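Local coordinates for protein type II toxin-antitoxin system RelE/ParE family toxin (Pyrococcus horikoshii, PDB 1WMI) that probably acts as the toxin of a RelE/ParE-family type II toxin-antitoxin pair, and is probably held in check by the partner protein bound to it, at residues M1-K13 against F26-V38. Sequence-based numbering, arbitrary orientation.
Sequences MTYRVKIHKQVVK and FLEFRDILEYEPV
Tyr3 N donates to Glu34 O (2.8 Å, N-H...O angle 155°), a backbone bond that ties the chain just before strand 4-8 to Glu34. A water adds a polar link, accepting from Val5 N and donating to Glu34 OE1 (3.1 Å). Glu34 CG, anti to the carbonyl carbon (chi1 -68°), rests on Val5 CG2 at 3.4 Å, and the extended chain beyond it carries the carboxylate to that water.

The apolar contacts lie along the strand. Pro37 lies against the Tyr3 ring, its CB over one face near the rim and its CD 3.4 Å from Tyr3 CE2; proline suits the place as a rigid, compact, apolar ring whose CH groups can lie against an aromatic face. Tyr35 O sits at the edge of the same Tyr3 ring, in its plane. Beta-branched Val5 also turns CG2 toward Leu33 CB (4.1 Å). Farther along, Ile7 reaches with CD1 to the edge of the Phe26 ring, 3.6 Å from CE1.

Strand 4-8 and helix 26-33 run roughly antiparallel, at 144° and 8.8 Å between axes. The helix packs on the sheet, where Ile79 of strand 76-83 meets both Ile7 and Leu33, while another protein's strand extends the sheet beyond Lys6-His8 and a polar side chain of that protein bonds Tyr3 OH.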
ATOM      1  N   MET A   1       0.726   8.450  24.572  1.00 54.28           N
ATOM      2  CA  MET A   1       2.167   8.828  24.562  1.00 53.39           C
ATOM      3  C   MET A   1       3.038   7.628  24.232  1.00 52.41           C
ATOM      4  O   MET A   1       4.238   7.786  24.007  1.00 53.49           O
ATOM      5  CB  MET A   1       2.597   9.361  25.932  1.00 57.51           C
ATOM      6  CG  MET A   1       2.644   8.295  27.028  1.00 59.36           C
ATOM      7  SD  MET A   1       3.641   8.766  28.466  1.00 65.07           S
ATOM      8  CE  MET A   1       2.397   9.443  29.572  1.00 62.90           C
ATOM      9  N   THR A   2       2.434   6.438  24.222  1.00 48.29           N
ATOM     10  CA  THR A   2       3.144   5.183  23.947  1.00 44.25           C
ATOM     11  C   THR A   2       4.517   5.354  23.288  1.00 39.76           C
ATOM     12  O   THR A   2       5.526   4.917  23.832  1.00 41.65           O
ATOM     13  CB  THR A   2       2.315   4.235  23.043  1.00 44.92           C
ATOM     14  OG1 THR A   2       0.962   4.171  23.508  1.00 48.12           O
ATOM     15  CG2 THR A   2       2.903   2.831  23.076  1.00 45.34           C
ATOM     16  N   TYR A   3       4.548   5.986  22.119  1.00 35.78           N
ATOM     17  CA  TYR A   3       5.796   6.194  21.384  1.00 31.91           C
ATOM     18  C   TYR A   3       6.166   7.670  21.276  1.00 30.55           C
ATOM     19  O   TYR A   3       5.304   8.527  21.130  1.00 28.73           O
ATOM     20  CB  TYR A   3       5.678   5.622  19.965  1.00 29.58           C
ATOM     21  CG  TYR A   3       5.487   4.124  19.894  1.00 27.84           C
ATOM     22  CD1 TYR A   3       6.581   3.260  19.809  1.00 28.87           C
ATOM     23  CD2 TYR A   3       4.216   3.568  19.946  1.00 26.67           C
ATOM     24  CE1 TYR A   3       6.406   1.877  19.773  1.00 28.24           C
ATOM     25  CE2 TYR A   3       4.029   2.197  19.913  1.00 29.35           C
ATOM     26  CZ  TYR A   3       5.127   1.357  19.831  1.00 28.32           C
ATOM     27  OH  TYR A   3       4.921   0.003  19.800  1.00 30.56           O
ATOM     28  N   ARG A   4       7.458   7.959  21.336  1.00 31.46           N
ATOM     29  CA  ARG A   4       7.926   9.328  21.211  1.00 33.01           C
ATOM     30  C   ARG A   4       8.207   9.542  19.722  1.00 32.36           C
ATOM     31  O   ARG A   4       8.939   8.760  19.102  1.00 28.89           O
ATOM     32  CB  ARG A   4       9.195   9.519  22.040  1.00 37.43           C
ATOM     33  CG  ARG A   4       9.480  10.956  22.433  1.00 44.89           C
ATOM     34  CD  ARG A   4      10.331  10.996  23.704  1.00 52.32           C
ATOM     35  NE  ARG A   4      10.529  12.349  24.229  1.00 57.21           N
ATOM     36  CZ  ARG A   4      11.393  13.228  23.733  1.00 59.76           C
ATOM     37  NH1 ARG A   4      11.499  14.435  24.281  1.00 61.81           N
ATOM     38  NH2 ARG A   4      12.158  12.902  22.697  1.00 59.12           N
ATOM     39  N   VAL A   5       7.601  10.580  19.145  1.00 29.19           N
ATOM     40  CA  VAL A   5       7.776  10.875  17.730  1.00 28.99           C
ATOM     41  C   VAL A   5       8.706  12.055  17.497  1.00 30.48           C
ATOM     42  O   VAL A   5       8.534  13.129  18.088  1.00 28.42           O
ATOM     43  CB  VAL A   5       6.419  11.192  17.046  1.00 29.22           C
ATOM     44  CG1 VAL A   5       6.622  11.421  15.559  1.00 26.50           C
ATOM     45  CG2 VAL A   5       5.446  10.049  17.270  1.00 28.82           C
ATOM     46  N   LYS A   6       9.690  11.849  16.628  1.00 31.27           N
ATOM     47  CA  LYS A   6      10.651  12.896  16.297  1.00 33.25           C
ATOM     48  C   LYS A   6      10.645  13.164  14.793  1.00 33.98           C
ATOM     49  O   LYS A   6      10.373  12.277  13.978  1.00 31.91           O
ATOM     50  CB  LYS A   6      12.060  12.499  16.762  1.00 34.53           C
ATOM     51  CG  LYS A   6      12.207  12.415  18.279  1.00 38.15           C
ATOM     52  CD  LYS A   6      13.498  11.703  18.688  1.00 43.13           C
ATOM     53  CE  LYS A   6      14.758  12.511  18.369  1.00 44.16           C
ATOM     54  NZ  LYS A   6      15.138  13.485  19.440  1.00 47.28           N
ATOM     55  N   ILE A   7      10.941  14.404  14.437  1.00 35.76           N
ATOM     56  CA  ILE A   7      10.958  14.809  13.047  1.00 37.27           C
ATOM     57  C   ILE A   7      12.325  15.369  12.708  1.00 37.35           C
ATOM     58  O   ILE A   7      12.902  16.130  13.485  1.00 36.74           O
ATOM     59  CB  ILE A   7       9.891  15.884  12.788  1.00 37.37           C
ATOM     60  CG1 ILE A   7       8.560  15.431  13.390  1.00 37.17           C
ATOM     61  CG2 ILE A   7       9.742  16.117  11.299  1.00 36.55           C
ATOM     62  CD1 ILE A   7       7.430  16.383  13.156  1.00 38.70           C
ATOM     63  N   HIS A   8      12.849  14.977  11.551  1.00 38.24           N
ATOM     64  CA  HIS A   8      14.149  15.464  11.131  1.00 38.10           C
ATOM     65  C   HIS A   8      13.981  16.917  10.717  1.00 38.18           C
ATOM     66  O   HIS A   8      12.956  17.293  10.148  1.00 36.71           O
ATOM     67  CB  HIS A   8      14.698  14.633   9.971  1.00 38.94           C
ATOM     68  CG  HIS A   8      16.106  14.986   9.600  1.00 39.50           C
ATOM     69  ND1 HIS A   8      16.447  16.215   9.085  1.00 39.91           N
ATOM     70  CD2 HIS A   8      17.258  14.286   9.709  1.00 39.34           C
ATOM     71  CE1 HIS A   8      17.756  16.260   8.892  1.00 37.94           C
ATOM     72  NE2 HIS A   8      18.269  15.103   9.264  1.00 38.24           N
ATOM     73  N   LYS A   9      14.995  17.720  11.019  1.00 40.07           N
ATOM     74  CA  LYS A   9      15.008  19.151  10.726  1.00 40.82           C
ATOM     75  C   LYS A   9      14.556  19.512   9.317  1.00 39.18           C
ATOM     76  O   LYS A   9      13.728  20.408   9.141  1.00 38.32           O
ATOM     77  CB  LYS A   9      16.413  19.711  10.951  1.00 44.52           C
ATOM     78  CG  LYS A   9      16.466  21.038  11.694  1.00 47.47           C
ATOM     79  CD  LYS A   9      16.185  20.872  13.183  1.00 51.01           C
ATOM     80  CE  LYS A   9      16.928  21.943  13.983  1.00 53.65           C
ATOM     81  NZ  LYS A   9      16.609  21.919  15.437  1.00 53.52           N
ATOM     82  N   GLN A  10      15.099  18.821   8.317  1.00 37.49           N
ATOM     83  CA  GLN A  10      14.749  19.104   6.931  1.00 37.07           C
ATOM     84  C   GLN A  10      13.284  18.812   6.615  1.00 35.65           C
ATOM     85  O   GLN A  10      12.713  19.426   5.718  1.00 34.22           O
ATOM     86  CB  GLN A  10      15.652  18.318   5.973  1.00 39.41           C
ATOM     87  CG  GLN A  10      17.155  18.571   6.137  1.00 41.08           C
ATOM     88  CD  GLN A  10      17.532  20.052   6.189  1.00 42.29           C
ATOM     89  OE1 GLN A  10      17.028  20.866   5.415  1.00 42.66           O
ATOM     90  NE2 GLN A  10      18.440  20.399   7.098  1.00 43.86           N
ATOM     91  N   VAL A  11      12.682  17.865   7.332  1.00 35.70           N
ATOM     92  CA  VAL A  11      11.271  17.539   7.127  1.00 33.23           C
ATOM     93  C   VAL A  11      10.441  18.706   7.642  1.00 31.67           C
ATOM     94  O   VAL A  11       9.516  19.169   6.974  1.00 29.88           O
ATOM     95  CB  VAL A  11      10.848  16.254   7.897  1.00 35.01           C
ATOM     96  CG1 VAL A  11       9.316  16.157   7.963  1.00 30.14           C
ATOM     97  CG2 VAL A  11      11.421  15.019   7.201  1.00 31.59           C
ATOM     98  N   VAL A  12      10.775  19.181   8.836  1.00 32.51           N
ATOM     99  CA  VAL A  12      10.055  20.310   9.422  1.00 34.24           C
ATOM    100  C   VAL A  12      10.023  21.469   8.421  1.00 35.78           C
ATOM    101  O   VAL A  12       8.998  22.120   8.241  1.00 36.36           O
ATOM    102  CB  VAL A  12      10.729  20.789  10.747  1.00 35.26           C
ATOM    103  CG1 VAL A  12      10.083  22.088  11.242  1.00 32.87           C
ATOM    104  CG2 VAL A  12      10.598  19.706  11.818  1.00 32.29           C
ATOM    105  N   LYS A  13      11.148  21.710   7.757  1.00 38.23           N
ATOM    106  CA  LYS A  13      11.234  22.795   6.788  1.00 39.71           C
ATOM    107  C   LYS A  13      10.323  22.542   5.592  1.00 39.29           C
ATOM    108  O   LYS A  13       9.590  23.431   5.168  1.00 37.69           O
ATOM    109  CB  LYS A  13      12.680  22.963   6.307  1.00 41.70           C
ATOM    110  CG  LYS A  13      12.889  24.132   5.347  1.00 45.69           C
ATOM    111  CD  LYS A  13      14.298  24.131   4.764  1.00 49.57           C
ATOM    112  CE  LYS A  13      14.559  25.399   3.966  1.00 53.71           C
ATOM    113  NZ  LYS A  13      13.511  25.612   2.925  1.00 58.37           N
ATOM    114  N   PHE A  26      -0.877  15.792   8.693  1.00 29.54           N
ATOM    115  CA  PHE A  26       0.407  15.334   9.197  1.00 28.21           C
ATOM    116  C   PHE A  26       0.356  15.240  10.715  1.00 25.75           C
ATOM    117  O   PHE A  26       0.849  14.274  11.298  1.00 24.61           O
ATOM    118  CB  PHE A  26       1.528  16.283   8.760  1.00 26.96           C
ATOM    119  CG  PHE A  26       2.878  15.894   9.282  1.00 28.72           C
ATOM    120  CD1 PHE A  26       3.325  16.352  10.517  1.00 31.18           C
ATOM    121  CD2 PHE A  26       3.689  15.033   8.559  1.00 28.79           C
ATOM    122  CE1 PHE A  26       4.571  15.951  11.019  1.00 31.69           C
ATOM    123  CE2 PHE A  26       4.926  14.630   9.053  1.00 29.81           C
ATOM    124  CZ  PHE A  26       5.366  15.088  10.281  1.00 29.34           C
ATOM    125  N   LEU A  27      -0.241  16.246  11.347  1.00 24.47           N
ATOM    126  CA  LEU A  27      -0.360  16.258  12.795  1.00 26.46           C
ATOM    127  C   LEU A  27      -1.223  15.087  13.271  1.00 26.03           C
ATOM    128  O   LEU A  27      -0.964  14.527  14.335  1.00 25.87           O
ATOM    129  CB  LEU A  27      -0.959  17.582  13.278  1.00 27.33           C
ATOM    130  CG  LEU A  27      -0.140  18.867  13.080  1.00 27.22           C
ATOM    131  CD1 LEU A  27      -0.839  20.018  13.777  1.00 25.93           C
ATOM    132  CD2 LEU A  27       1.257  18.699  13.660  1.00 26.12           C
ATOM    133  N   GLU A  28      -2.243  14.716  12.493  1.00 24.98           N
ATOM    134  CA  GLU A  28      -3.085  13.592  12.896  1.00 25.68           C
ATOM    135  C   GLU A  28      -2.259  12.323  12.790  1.00 24.89           C
ATOM    136  O   GLU A  28      -2.359  11.428  13.630  1.00 25.95           O
ATOM    137  CB  GLU A  28      -4.333  13.448  12.019  1.00 26.20           C
ATOM    138  CG  GLU A  28      -5.217  12.304  12.514  1.00 30.21           C
ATOM    139  CD  GLU A  28      -6.274  11.864  11.526  1.00 31.69           C
ATOM    140  OE1 GLU A  28      -5.914  11.419  10.412  1.00 32.64           O
ATOM    141  OE2 GLU A  28      -7.467  11.954  11.872  1.00 31.17           O
ATOM    142  N   PHE A  29      -1.436  12.255  11.745  1.00 24.37           N
ATOM    143  CA  PHE A  29      -0.566  11.111  11.527  1.00 24.35           C
ATOM    144  C   PHE A  29       0.369  11.012  12.730  1.00 22.50           C
ATOM    145  O   PHE A  29       0.609   9.927  13.239  1.00 23.77           O
ATOM    146  CB  PHE A  29       0.225  11.298  10.230  1.00 25.99           C
ATOM    147  CG  PHE A  29       1.148  10.161   9.901  1.00 26.54           C
ATOM    148  CD1 PHE A  29       0.677   8.852   9.843  1.00 26.39           C
ATOM    149  CD2 PHE A  29       2.482  10.408   9.588  1.00 28.56           C
ATOM    150  CE1 PHE A  29       1.514   7.808   9.474  1.00 25.94           C
ATOM    151  CE2 PHE A  29       3.328   9.370   9.216  1.00 26.34           C
ATOM    152  CZ  PHE A  29       2.841   8.069   9.160  1.00 27.03           C
ATOM    153  N   ARG A  30       0.884  12.149  13.186  1.00 22.32           N
ATOM    154  CA  ARG A  30       1.764  12.177  14.356  1.00 23.97           C
ATOM    155  C   ARG A  30       1.016  11.694  15.601  1.00 23.99           C
ATOM    156  O   ARG A  30       1.535  10.902  16.386  1.00 25.44           O
ATOM    157  CB  ARG A  30       2.271  13.596  14.622  1.00 23.78           C
ATOM    158  CG  ARG A  30       3.006  13.734  15.952  1.00 26.40           C
ATOM    159  CD  ARG A  30       2.940  15.157  16.510  1.00 27.63           C
ATOM    160  NE  ARG A  30       1.563  15.581  16.742  1.00 27.13           N
ATOM    161  CZ  ARG A  30       1.193  16.797  17.138  1.00 28.51           C
ATOM    162  NH1 ARG A  30      -0.092  17.061  17.311  1.00 22.19           N
ATOM    163  NH2 ARG A  30       2.099  17.746  17.362  1.00 28.34           N
ATOM    164  N   ASP A  31      -0.203  12.187  15.786  1.00 24.92           N
ATOM    165  CA  ASP A  31      -1.003  11.805  16.949  1.00 24.82           C
ATOM    166  C   ASP A  31      -1.282  10.299  16.958  1.00 25.73           C
ATOM    167  O   ASP A  31      -1.228   9.650  18.002  1.00 25.70           O
ATOM    168  CB  ASP A  31      -2.324  12.589  16.959  1.00 23.23           C
ATOM    169  CG  ASP A  31      -2.133  14.056  17.323  1.00 23.57           C
ATOM    170  OD1 ASP A  31      -3.096  14.838  17.179  1.00 23.31           O
ATOM    171  OD2 ASP A  31      -1.026  14.430  17.763  1.00 21.21           O
ATOM    172  N   ILE A  32      -1.577   9.743  15.788  1.00 25.21           N
ATOM    173  CA  ILE A  32      -1.853   8.316  15.692  1.00 24.44           C
ATOM    174  C   ILE A  32      -0.583   7.488  15.882  1.00 23.61           C
ATOM    175  O   ILE A  32      -0.595   6.443  16.537  1.00 25.98           O
ATOM    176  CB  ILE A  32      -2.513   7.981  14.339  1.00 23.00           C
ATOM    177  CG1 ILE A  32      -3.919   8.591  14.307  1.00 21.51           C
ATOM    178  CG2 ILE A  32      -2.553   6.478  14.138  1.00 24.11           C
ATOM    179  CD1 ILE A  32      -4.628   8.495  12.990  1.00 22.31           C
ATOM    180  N   LEU A  33       0.515   7.964  15.319  1.00 23.60           N
ATOM    181  CA  LEU A  33       1.804   7.280  15.423  1.00 24.66           C
ATOM    182  C   LEU A  33       2.227   7.030  16.881  1.00 25.27           C
ATOM    183  O   LEU A  33       2.855   6.009  17.195  1.00 23.06           O
ATOM    184  CB  LEU A  33       2.866   8.117  14.701  1.00 25.19           C
ATOM    185  CG  LEU A  33       3.506   7.570  13.420  1.00 27.59           C
ATOM    186  CD1 LEU A  33       2.483   6.836  12.562  1.00 25.88           C
ATOM    187  CD2 LEU A  33       4.141   8.726  12.669  1.00 24.80           C
ATOM    188  N   GLU A  34       1.878   7.959  17.768  1.00 23.71           N
ATOM    189  CA  GLU A  34       2.233   7.826  19.176  1.00 27.08           C
ATOM    190  C   GLU A  34       1.545   6.645  19.860  1.00 27.14           C
ATOM    191  O   GLU A  34       2.015   6.162  20.885  1.00 28.37           O
ATOM    192  CB  GLU A  34       1.932   9.129  19.921  1.00 28.33           C
ATOM    193  CG  GLU A  34       2.860  10.259  19.494  1.00 33.96           C
ATOM    194  CD  GLU A  34       2.460  11.608  20.055  1.00 35.70           C
ATOM    195  OE1 GLU A  34       3.151  12.602  19.753  1.00 39.98           O
ATOM    196  OE2 GLU A  34       1.459  11.683  20.793  1.00 36.71           O
ATOM    197  N   TYR A  35       0.435   6.183  19.295  1.00 24.83           N
ATOM    198  CA  TYR A  35      -0.267   5.034  19.852  1.00 25.50           C
ATOM    199  C   TYR A  35      -0.037   3.787  19.012  1.00 24.03           C
ATOM    200  O   TYR A  35       0.178   2.698  19.544  1.00 25.22           O
ATOM    201  CB  TYR A  35      -1.771   5.301  19.921  1.00 25.05           C
ATOM    202  CG  TYR A  35      -2.177   6.278  20.987  1.00 24.32           C
ATOM    203  CD1 TYR A  35      -1.916   6.023  22.328  1.00 27.35           C
ATOM    204  CD2 TYR A  35      -2.860   7.445  20.659  1.00 26.87           C
ATOM    205  CE1 TYR A  35      -2.336   6.909  23.324  1.00 26.17           C
ATOM    206  CE2 TYR A  35      -3.281   8.333  21.638  1.00 24.63           C
ATOM    207  CZ  TYR A  35      -3.018   8.059  22.969  1.00 25.30           C
ATOM    208  OH  TYR A  35      -3.449   8.938  23.939  1.00 26.34           O
ATOM    209  N   GLU A  36      -0.093   3.965  17.695  1.00 24.99           N
ATOM    210  CA  GLU A  36       0.061   2.878  16.738  1.00 23.52           C
ATOM    211  C   GLU A  36       1.213   3.186  15.786  1.00 23.77           C
ATOM    212  O   GLU A  36       1.102   4.057  14.934  1.00 23.88           O
ATOM    213  CB  GLU A  36      -1.242   2.729  15.947  1.00 24.30           C
ATOM    214  CG  GLU A  36      -1.303   1.502  15.062  1.00 26.79           C
ATOM    215  CD  GLU A  36      -1.577   0.244  15.861  1.00 31.54           C
ATOM    216  OE1 GLU A  36      -1.292  -0.864  15.354  1.00 31.78           O
ATOM    217  OE2 GLU A  36      -2.092   0.367  17.000  1.00 30.28           O
ATOM    218  N   PRO A  37       2.340   2.476  15.922  1.00 25.27           N
ATOM    219  CA  PRO A  37       3.514   2.687  15.065  1.00 25.34           C
ATOM    220  C   PRO A  37       3.311   2.357  13.580  1.00 25.39           C
ATOM    221  O   PRO A  37       3.941   2.960  12.707  1.00 23.14           O
ATOM    222  CB  PRO A  37       4.570   1.807  15.723  1.00 25.81           C
ATOM    223  CG  PRO A  37       3.750   0.677  16.268  1.00 28.68           C
ATOM    224  CD  PRO A  37       2.602   1.419  16.911  1.00 27.13           C
ATOM    225  N   VAL A  38       2.439   1.396  13.296  1.00 26.27           N
ATOM    226  CA  VAL A  38       2.158   1.020  11.917  1.00 27.67           C
ATOM    227  C   VAL A  38       0.656   1.020  11.643  1.00 27.90           C
ATOM    228  O   VAL A  38       0.010  -0.025  11.659  1.00 26.93           O
ATOM    229  CB  VAL A  38       2.732  -0.384  11.570  1.00 29.06           C
ATOM    230  CG1 VAL A  38       2.581  -0.645  10.068  1.00 27.80           C
ATOM    231  CG2 VAL A  38       4.201  -0.474  11.978  1.00 29.07           C
TER
HETATM  232  O   HOH W   1       6.098  12.447  20.663  1.00 35.02           O